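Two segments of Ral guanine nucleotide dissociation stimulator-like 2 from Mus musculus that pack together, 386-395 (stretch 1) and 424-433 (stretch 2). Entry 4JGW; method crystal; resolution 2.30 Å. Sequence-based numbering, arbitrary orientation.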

ATOM      1  N   GLY A 386      12.976  10.028  -5.463  1.00 32.42           N
ATOM      2  CA  GLY A 386      12.217   9.257  -4.480  1.00 32.25           C
ATOM      3  C   GLY A 386      10.866   9.857  -4.132  1.00 32.09           C
ATOM      4  O   GLY A 386      10.596  11.018  -4.440  1.00 32.17           O
ATOM      5  N   VAL A 387      10.019   9.054  -3.489  1.00 31.98           N
ATOM      6  CA  VAL A 387       8.699   9.496  -3.023  1.00 31.74           C
ATOM      7  C   VAL A 387       8.195   8.606  -1.879  1.00 31.62           C
ATOM      8  O   VAL A 387       8.470   7.406  -1.852  1.00 31.67           O
ATOM      9  N   VAL A 388       7.490   9.211  -0.925  1.00 31.50           N
ATOM     10  CA  VAL A 388       6.771   8.467   0.110  1.00 31.21           C
ATOM     11  C   VAL A 388       5.380   9.078   0.269  1.00 31.24           C
ATOM     12  O   VAL A 388       5.247  10.201   0.762  1.00 31.25           O
ATOM     13  N   PRO A 389       4.336   8.348  -0.158  1.00 31.24           N
ATOM     14  CA  PRO A 389       2.983   8.874  -0.022  1.00 31.31           C
ATOM     15  C   PRO A 389       2.460   8.748   1.405  1.00 31.21           C
ATOM     16  O   PRO A 389       2.934   7.902   2.171  1.00 31.16           O
ATOM     17  N   TYR A 390       1.500   9.598   1.752  1.00 31.25           N
ATOM     18  CA  TYR A 390       0.711   9.406   2.958  1.00 31.47           C
ATOM     19  C   TYR A 390      -0.261   8.265   2.679  1.00 31.40           C
ATOM     20  O   TYR A 390      -1.132   8.373   1.814  1.00 31.46           O
ATOM     21  N   LEU A 391      -0.082   7.165   3.405  1.00 31.48           N
ATOM     22  CA  LEU A 391      -0.824   5.931   3.156  1.00 31.58           C
ATOM     23  C   LEU A 391      -2.318   6.048   3.476  1.00 31.74           C
ATOM     24  O   LEU A 391      -3.144   5.381   2.850  1.00 31.53           O
ATOM     25  N   GLY A 392      -2.650   6.908   4.439  1.00 32.01           N
ATOM     26  CA  GLY A 392      -4.030   7.096   4.899  1.00 32.30           C
ATOM     27  C   GLY A 392      -5.050   7.361   3.806  1.00 32.48           C
ATOM     28  O   GLY A 392      -6.196   6.924   3.906  1.00 32.45           O
ATOM     29  N   THR A 393      -4.628   8.073   2.765  1.00 32.83           N
ATOM     30  CA  THR A 393      -5.483   8.372   1.617  1.00 33.21           C
ATOM     31  C   THR A 393      -5.813   7.111   0.810  1.00 33.20           C
ATOM     32  O   THR A 393      -6.931   6.961   0.315  1.00 33.38           O
ATOM     33  N   PHE A 394      -4.837   6.212   0.683  1.00 33.16           N
ATOM     34  CA  PHE A 394      -5.038   4.933   0.007  1.00 33.16           C
ATOM     35  C   PHE A 394      -5.881   3.986   0.857  1.00 33.30           C
ATOM     36  O   PHE A 394      -6.692   3.223   0.329  1.00 33.05           O
ATOM     37  N   LEU A 395      -5.687   4.043   2.173  1.00 33.41           N
ATOM     38  CA  LEU A 395      -6.479   3.243   3.103  1.00 33.68           C
ATOM     39  C   LEU A 395      -7.947   3.673   3.086  1.00 33.88           C
ATOM     40  O   LEU A 395      -8.842   2.833   3.171  1.00 33.73           O
ATOM     41  N   ALA A 424      -6.341  -1.799  -9.299  1.00 25.25           N
ATOM     42  CA  ALA A 424      -6.017  -0.482  -9.855  1.00 25.53           C
ATOM     43  C   ALA A 424      -5.312   0.398  -8.823  1.00 25.85           C
ATOM     44  O   ALA A 424      -4.268   0.989  -9.108  1.00 26.01           O
ATOM     45  N   ILE A 425      -5.891   0.470  -7.623  1.00 26.10           N
ATOM     46  CA  ILE A 425      -5.320   1.234  -6.514  1.00 26.44           C
ATOM     47  C   ILE A 425      -4.008   0.608  -6.042  1.00 26.57           C
ATOM     48  O   ILE A 425      -3.046   1.318  -5.752  1.00 26.45           O
ATOM     49  N   LEU A 426      -3.976  -0.722  -5.981  1.00 27.00           N
ATOM     50  CA  LEU A 426      -2.780  -1.448  -5.560  1.00 27.42           C
ATOM     51  C   LEU A 426      -1.604  -1.223  -6.511  1.00 27.90           C
ATOM     52  O   LEU A 426      -0.461  -1.108  -6.063  1.00 27.84           O
ATOM     53  N   SER A 427      -1.891  -1.150  -7.811  1.00 28.37           N
ATOM     54  CA  SER A 427      -0.854  -0.927  -8.822  1.00 28.96           C
ATOM     55  C   SER A 427      -0.255   0.478  -8.724  1.00 29.29           C
ATOM     56  O   SER A 427       0.917   0.675  -9.045  1.00 29.25           O
ATOM     57  N   GLU A 428      -1.063   1.441  -8.280  1.00 29.90           N
ATOM     58  CA  GLU A 428      -0.582   2.793  -7.979  1.00 30.63           C
ATOM     59  C   GLU A 428       0.444   2.747  -6.850  1.00 30.71           C
ATOM     60  O   GLU A 428       1.476   3.416  -6.908  1.00 30.82           O
ATOM     61  N   LEU A 429       0.148   1.944  -5.832  1.00 30.89           N
ATOM     62  CA  LEU A 429       1.030   1.754  -4.688  1.00 31.22           C
ATOM     63  C   LEU A 429       2.329   1.066  -5.125  1.00 31.45           C
ATOM     64  O   LEU A 429       3.417   1.438  -4.676  1.00 31.26           O
ATOM     65  N   LEU A 430       2.207   0.082  -6.018  1.00 31.78           N
ATOM     66  CA  LEU A 430       3.365  -0.616  -6.589  1.00 32.31           C
ATOM     67  C   LEU A 430       4.284   0.316  -7.382  1.00 32.60           C
ATOM     68  O   LEU A 430       5.504   0.217  -7.280  1.00 32.59           O
ATOM     69  N   ARG A 431       3.692   1.217  -8.164  1.00 33.09           N
ATOM     70  CA  ARG A 431       4.472   2.177  -8.945  1.00 33.71           C
ATOM     71  C   ARG A 431       5.111   3.253  -8.059  1.00 33.72           C
ATOM     72  O   ARG A 431       6.147   3.812  -8.407  1.00 33.77           O
ATOM     73  N   LEU A 432       4.487   3.543  -6.918  1.00 33.81           N
ATOM     74  CA  LEU A 432       5.060   4.485  -5.963  1.00 33.95           C
ATOM     75  C   LEU A 432       6.203   3.836  -5.184  1.00 34.17           C
ATOM     76  O   LEU A 432       7.127   4.520  -4.744  1.00 34.21           O
ATOM     77  N   GLN A 433       6.134   2.514  -5.033  1.00 34.41           N
ATOM     78  CA  GLN A 433       7.194   1.754  -4.379  1.00 34.92           C
ATOM     79  C   GLN A 433       8.485   1.727  -5.197  1.00 35.35           C
ATOM     80  O   GLN A 433       9.569   1.870  -4.635  1.00 35.33           O
TER

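Phe394 is the centre of this contact. Its CA-to-CB bond points toward the helix of stretch 2, with chi1 in the m well (-70°) and chi2 at 89°. The ring fits as a knob into the hole formed by Ile425, Glu428, Leu429 and Leu432. Leu429 CD1 lies over one ring face, 3.6 Å from the centroid and 9° off the normal, which makes a CH-pi contact. Ile425 CG2 sits at the ring edge, 3.9 Å from Phe394 CD2. Glu428 reaches the ring only by van der Waals contact, with OE1 3.7 Å from Phe394 CE2.

Leu432 covers the next largest area. It points toward stretch 1 in the mt rotamer. Its CD1 lies 3.6 Å from Phe394 CZ and 4.0 Å from Pro389 CG, so one methyl touches both residues. Its CD2 is 3.9 Å from CG1 of Val387, a p rotamer that also points inward.

Leu429 starts out sideways, but its end turns to the contact. Both its chi angles lie between wells (-127° and 34°). Besides the Phe394 ring, CD1 meets Leu391 CD1 at 4.2 Å.

No hydrogen bond crosses between the stretches; the packing is essentially apolar. Ser427 OG bonds back to Ala424 O (2.7 Å) within its own helix.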

ATOM      1  CB  VAL A 387       7.655   9.559  -4.189  1.00 31.70           C
ATOM      2  CG1 VAL A 387       7.278   8.160  -4.684  1.00 31.77           C
ATOM      3  CG2 VAL A 387       6.413  10.347  -3.777  1.00 31.43           C
ATOM      4  CB  VAL A 388       7.493   8.474   1.490  1.00 31.25           C
ATOM      5  CG1 VAL A 388       6.731   7.612   2.494  1.00 30.84           C
ATOM      6  CG2 VAL A 388       8.928   7.992   1.375  1.00 30.78           C
ATOM      7  CB  PRO A 389       2.170   7.976  -0.955  1.00 31.30           C
ATOM      8  CG  PRO A 389       2.888   6.689  -0.948  1.00 31.31           C
ATOM      9  CD  PRO A 389       4.347   7.016  -0.787  1.00 31.20           C
ATOM     10  CB  TYR A 390      -0.028  10.694   3.349  1.00 31.58           C
ATOM     11  CG  TYR A 390      -1.072  10.508   4.435  1.00 32.26           C
ATOM     12  CD1 TYR A 390      -0.740   9.935   5.663  1.00 32.87           C
ATOM     13  CD2 TYR A 390      -2.394  10.906   4.230  1.00 32.79           C
ATOM     14  CE1 TYR A 390      -1.698   9.756   6.657  1.00 33.66           C
ATOM     15  CE2 TYR A 390      -3.357  10.736   5.220  1.00 33.06           C
ATOM     16  CZ  TYR A 390      -3.001  10.161   6.430  1.00 33.72           C
ATOM     17  OH  TYR A 390      -3.946   9.994   7.417  1.00 34.86           O
ATOM     18  CB  LEU A 391      -0.191   4.765   3.925  1.00 31.49           C
ATOM     19  CG  LEU A 391      -0.660   3.336   3.628  1.00 31.38           C
ATOM     20  CD1 LEU A 391      -0.527   2.983   2.146  1.00 31.09           C
ATOM     21  CD2 LEU A 391       0.108   2.346   4.484  1.00 31.23           C
ATOM     22  CB  THR A 393      -4.838   9.433   0.699  1.00 33.31           C
ATOM     23  OG1 THR A 393      -4.263  10.474   1.500  1.00 34.02           O
ATOM     24  CG2 THR A 393      -5.875  10.042  -0.241  1.00 33.76           C
ATOM     25  CB  PHE A 394      -3.695   4.283  -0.343  1.00 33.13           C
ATOM     26  CG  PHE A 394      -2.944   4.997  -1.432  1.00 32.85           C
ATOM     27  CD1 PHE A 394      -2.068   6.034  -1.129  1.00 32.57           C
ATOM     28  CD2 PHE A 394      -3.121   4.638  -2.765  1.00 32.50           C
ATOM     29  CE1 PHE A 394      -1.379   6.700  -2.134  1.00 32.48           C
ATOM     30  CE2 PHE A 394      -2.435   5.299  -3.779  1.00 32.26           C
ATOM     31  CZ  PHE A 394      -1.562   6.331  -3.462  1.00 32.46           C
ATOM     32  CB  LEU A 395      -5.905   3.313   4.522  1.00 33.56           C
ATOM     33  CG  LEU A 395      -4.481   2.786   4.741  1.00 33.61           C
ATOM     34  CD1 LEU A 395      -4.005   3.114   6.145  1.00 33.40           C
ATOM     35  CD2 LEU A 395      -4.379   1.286   4.478  1.00 33.69           C
ATOM     36  CB  ALA A 424      -7.280   0.209 -10.383  1.00 25.39           C
ATOM     37  CB  ILE A 425      -6.325   1.359  -5.337  1.00 26.42           C
ATOM     38  CG1 ILE A 425      -7.527   2.213  -5.753  1.00 26.89           C
ATOM     39  CG2 ILE A 425      -5.652   1.955  -4.095  1.00 26.85           C
ATOM     40  CD1 ILE A 425      -8.809   1.902  -4.982  1.00 27.62           C
ATOM     41  CB  LEU A 426      -3.062  -2.948  -5.404  1.00 27.33           C
ATOM     42  CG  LEU A 426      -4.053  -3.445  -4.342  1.00 27.26           C
ATOM     43  CD1 LEU A 426      -3.933  -4.954  -4.182  1.00 26.58           C
ATOM     44  CD2 LEU A 426      -3.870  -2.752  -2.991  1.00 26.60           C
ATOM     45  CB  SER A 427      -1.381  -1.203 -10.236  1.00 28.76           C
ATOM     46  OG  SER A 427      -2.361  -0.255 -10.625  1.00 29.04           O
ATOM     47  CB  GLU A 428      -1.736   3.711  -7.572  1.00 30.88           C
ATOM     48  CG  GLU A 428      -2.721   4.053  -8.680  1.00 32.55           C
ATOM     49  CD  GLU A 428      -3.943   4.807  -8.165  1.00 34.96           C
ATOM     50  OE1 GLU A 428      -3.795   5.638  -7.238  1.00 35.64           O
ATOM     51  OE2 GLU A 428      -5.054   4.569  -8.689  1.00 36.01           O
ATOM     52  CB  LEU A 429       0.303   0.936  -3.614  1.00 31.17           C
ATOM     53  CG  LEU A 429       0.192   1.403  -2.153  1.00 31.63           C
ATOM     54  CD1 LEU A 429       0.086   2.919  -1.992  1.00 30.99           C
ATOM     55  CD2 LEU A 429      -1.001   0.721  -1.489  1.00 30.91           C
ATOM     56  CB  LEU A 430       2.925  -1.782  -7.480  1.00 32.21           C
ATOM     57  CG  LEU A 430       2.397  -3.063  -6.835  1.00 32.50           C
ATOM     58  CD1 LEU A 430       1.719  -3.930  -7.883  1.00 32.34           C
ATOM     59  CD2 LEU A 430       3.514  -3.840  -6.140  1.00 32.75           C
ATOM     60  CB  ARG A 431       3.626   2.809 -10.060  1.00 33.76           C
ATOM     61  CG  ARG A 431       2.994   4.140  -9.701  1.00 35.42           C
ATOM     62  CD  ARG A 431       2.328   4.806 -10.894  1.00 38.25           C
ATOM     63  NE  ARG A 431       2.337   6.264 -10.764  1.00 39.70           N
ATOM     64  CZ  ARG A 431       1.465   6.974 -10.049  1.00 40.96           C
ATOM     65  NH1 ARG A 431       0.487   6.377  -9.376  1.00 41.16           N
ATOM     66  NH2 ARG A 431       1.577   8.294 -10.007  1.00 41.20           N
ATOM     67  CB  LEU A 432       3.990   5.044  -5.017  1.00 33.74           C
ATOM     68  CG  LEU A 432       3.010   6.061  -5.620  1.00 33.57           C
ATOM     69  CD1 LEU A 432       1.798   6.223  -4.727  1.00 33.08           C
ATOM     70  CD2 LEU A 432       3.672   7.414  -5.888  1.00 32.93           C
ATOM     71  CB  GLN A 433       6.734   0.332  -4.047  1.00 34.76           C
ATOM     72  CG  GLN A 433       5.939   0.225  -2.752  1.00 34.62           C
ATOM     73  CD  GLN A 433       5.439  -1.183  -2.476  1.00 34.16           C
ATOM     74  OE1 GLN A 433       4.985  -1.884  -3.381  1.00 34.30           O
ATOM     75  NE2 GLN A 433       5.512  -1.600  -1.217  1.00 33.79           N
TER